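PDB 2WA2: Non-structural protein 5 from Modoc virus, which probably methylates the viral RNA cap at guanine N7 and ribose 2'-O through its methyltransferase domain, with S-adenosylmethionine as methyl donor. Local coordinates for residues A[89-94]-A[133-138]. The protein carries 4 engineered substitutions. Residues are numbered along the deposited sequence; the frame is centred on the assembly and turned at random.
Sequences LGCGRG and ITFKSK. With SAM (S-adenosylmethionine), chain C.
Phe135 turns the CD1–CE1 edge of its ring to the thiol of Cys91, whose SG lies 3.8 Å from CD1 and close to the ring plane. The line from SG to the centroid is 83° off the ring normal, an edge-on sulfur-aromatic contact in which the polarisable sulfur meets the slightly positive rim of ring hydrogens. Cys91 brings its sulfur here with SG between the backbone N and the carbonyl carbon (chi1 75°), while its carbonyl oxygen turns off at roughly a right angle to lie 3.5 Å from CA of S-adenosylmethionine. Phe135 CE1 also comes within 3.8 Å of Gly94 CA, which sits obliquely to the ring. Having no side chain, and with a positive phi, Gly94 lets the backbone itself lie against the ring. Within 133-136, the outermost strand beside 106-112, Ile133 lays CG2 over one face of Phe135, 3.5 Å above its centre, and Tyr98 of helix 95-101 also meets the ring.

The loop 89-94 is the glycine-rich turn after the first strand of the Rossmann-like methyltransferase fold. A type II' turn from Cys91 to Gly94 leads into helix 95-101, for which Gly94 is the N-cap residue. Gly90 and Gly92, with positive phi and no side chain, let the cofactor lie directly against their CA atoms, Gly92 CA being 3.5 Å from SAM O3'. One side of the loop thus receives the ligand while the other meets Phe135, the sulfur at the ring edge. With no hydrogen bond joining the segments, their cohesion is probably mainly dispersive, with perhaps a weak electrostatic contribution from sulfur facing ring hydrogens.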
# COMPACT_ATOMS: atom_id res chain seq x y z
N LEU A 89 6.07 2.61 -7.58
CA LEU A 89 4.99 3.35 -8.21
C LEU A 89 4.26 4.22 -7.20
O LEU A 89 3.77 3.73 -6.17
CB LEU A 89 4.04 2.39 -8.93
CG LEU A 89 4.77 1.48 -9.94
CD1 LEU A 89 3.86 0.38 -10.40
CD2 LEU A 89 5.35 2.25 -11.16
N GLY A 90 4.19 5.52 -7.49
CA GLY A 90 3.60 6.46 -6.53
C GLY A 90 4.56 6.69 -5.39
O GLY A 90 4.23 6.46 -4.23
N CYS A 91 5.78 7.09 -5.71
CA CYS A 91 6.83 7.14 -4.69
C CYS A 91 6.70 8.33 -3.74
O CYS A 91 7.25 8.31 -2.62
CB CYS A 91 8.23 7.07 -5.36
SG CYS A 91 8.74 8.61 -6.18
N GLY A 92 5.96 9.36 -4.15
CA GLY A 92 5.87 10.58 -3.35
C GLY A 92 7.24 11.08 -2.95
O GLY A 92 8.15 11.19 -3.80
N ARG A 93 7.43 11.33 -1.65
CA ARG A 93 8.73 11.79 -1.13
C ARG A 93 9.83 10.75 -1.35
O ARG A 93 11.00 11.09 -1.43
CB ARG A 93 8.65 12.18 0.34
CG ARG A 93 7.67 13.30 0.58
CD ARG A 93 7.62 13.78 2.05
NE ARG A 93 6.47 14.67 2.27
CZ ARG A 93 6.19 15.27 3.43
NH1 ARG A 93 6.96 15.07 4.50
NH2 ARG A 93 5.12 16.06 3.53
N GLY A 94 9.46 9.49 -1.46
CA GLY A 94 10.45 8.47 -1.81
C GLY A 94 11.02 7.63 -0.67
O GLY A 94 12.07 7.01 -0.85
N ILE A 133 18.97 4.79 -6.97
CA ILE A 133 17.61 5.27 -7.30
C ILE A 133 17.62 6.27 -8.45
O ILE A 133 18.49 7.15 -8.50
CB ILE A 133 16.88 5.92 -6.09
CG1 ILE A 133 16.99 5.03 -4.85
CG2 ILE A 133 15.38 6.15 -6.41
CD1 ILE A 133 16.89 5.78 -3.54
N THR A 134 16.67 6.08 -9.36
CA THR A 134 16.27 7.08 -10.34
C THR A 134 14.85 7.54 -10.02
O THR A 134 13.90 6.74 -10.14
CB THR A 134 16.30 6.53 -11.78
OG1 THR A 134 17.62 6.07 -12.07
CG2 THR A 134 15.89 7.62 -12.77
N PHE A 135 14.72 8.80 -9.62
CA PHE A 135 13.40 9.38 -9.36
C PHE A 135 12.90 10.04 -10.62
O PHE A 135 13.65 10.80 -11.28
CB PHE A 135 13.44 10.40 -8.23
CG PHE A 135 13.56 9.79 -6.88
CD1 PHE A 135 12.47 9.18 -6.28
CD2 PHE A 135 14.74 9.88 -6.16
CE1 PHE A 135 12.57 8.63 -4.99
CE2 PHE A 135 14.86 9.34 -4.90
CZ PHE A 135 13.76 8.71 -4.31
N LYS A 136 11.66 9.74 -10.98
CA LYS A 136 10.99 10.46 -12.03
C LYS A 136 9.63 11.03 -11.58
O LYS A 136 8.68 10.28 -11.37
CB LYS A 136 10.87 9.62 -13.30
CG LYS A 136 10.68 10.52 -14.56
CD LYS A 136 11.78 10.28 -15.62
CE LYS A 136 11.48 9.04 -16.52
NZ LYS A 136 10.17 9.04 -17.30
N SER A 137 9.57 12.35 -11.43
CA SER A 137 8.30 13.02 -11.18
C SER A 137 7.60 13.32 -12.50
O SER A 137 8.14 13.05 -13.59
CB SER A 137 8.48 14.31 -10.35
OG SER A 137 9.12 13.98 -9.13
N LYS A 138 6.39 13.86 -12.40
CA LYS A 138 5.57 14.21 -13.55
C LYS A 138 5.28 13.01 -14.43
O LYS A 138 5.42 13.06 -15.66
CB LYS A 138 6.24 15.36 -14.35
CG LYS A 138 6.81 16.44 -13.47
CD LYS A 138 5.76 17.24 -12.80
CE LYS A 138 6.42 18.43 -12.05
NZ LYS A 138 5.39 19.09 -11.22
N SAM C . 5.56 5.19 -0.16
CA SAM C . 5.54 6.68 0.00
C SAM C . 6.70 7.14 0.90
O SAM C . 7.31 6.30 1.57
OXT SAM C . 7.06 8.33 1.00
CB SAM C . 4.22 7.14 0.61
CG SAM C . 3.03 7.00 -0.34
SD SAM C . 2.98 8.48 -1.37
CE SAM C . 1.98 9.54 -0.27
C5' SAM C . 1.68 8.09 -2.56
C4' SAM C . 1.96 8.96 -3.79
O4' SAM C . 1.36 8.45 -4.95
C3' SAM C . 1.39 10.37 -3.61
O3' SAM C . 2.48 11.23 -3.41
C2' SAM C . 0.69 10.69 -4.92
O2' SAM C . 1.13 11.94 -5.40
C1' SAM C . 1.17 9.55 -5.82
N9 SAM C . 0.21 9.22 -6.88
C8 SAM C . -1.15 9.12 -6.75
N7 SAM C . -1.67 8.78 -7.94
C5 SAM C . -0.63 8.68 -8.81
C6 SAM C . -0.58 8.36 -10.17
N6 SAM C . -1.67 8.12 -10.88
N1 SAM C . 0.65 8.31 -10.79
C2 SAM C . 1.80 8.58 -10.10
N3 SAM C . 1.78 8.89 -8.76
C4 SAM C . 0.55 8.95 -8.15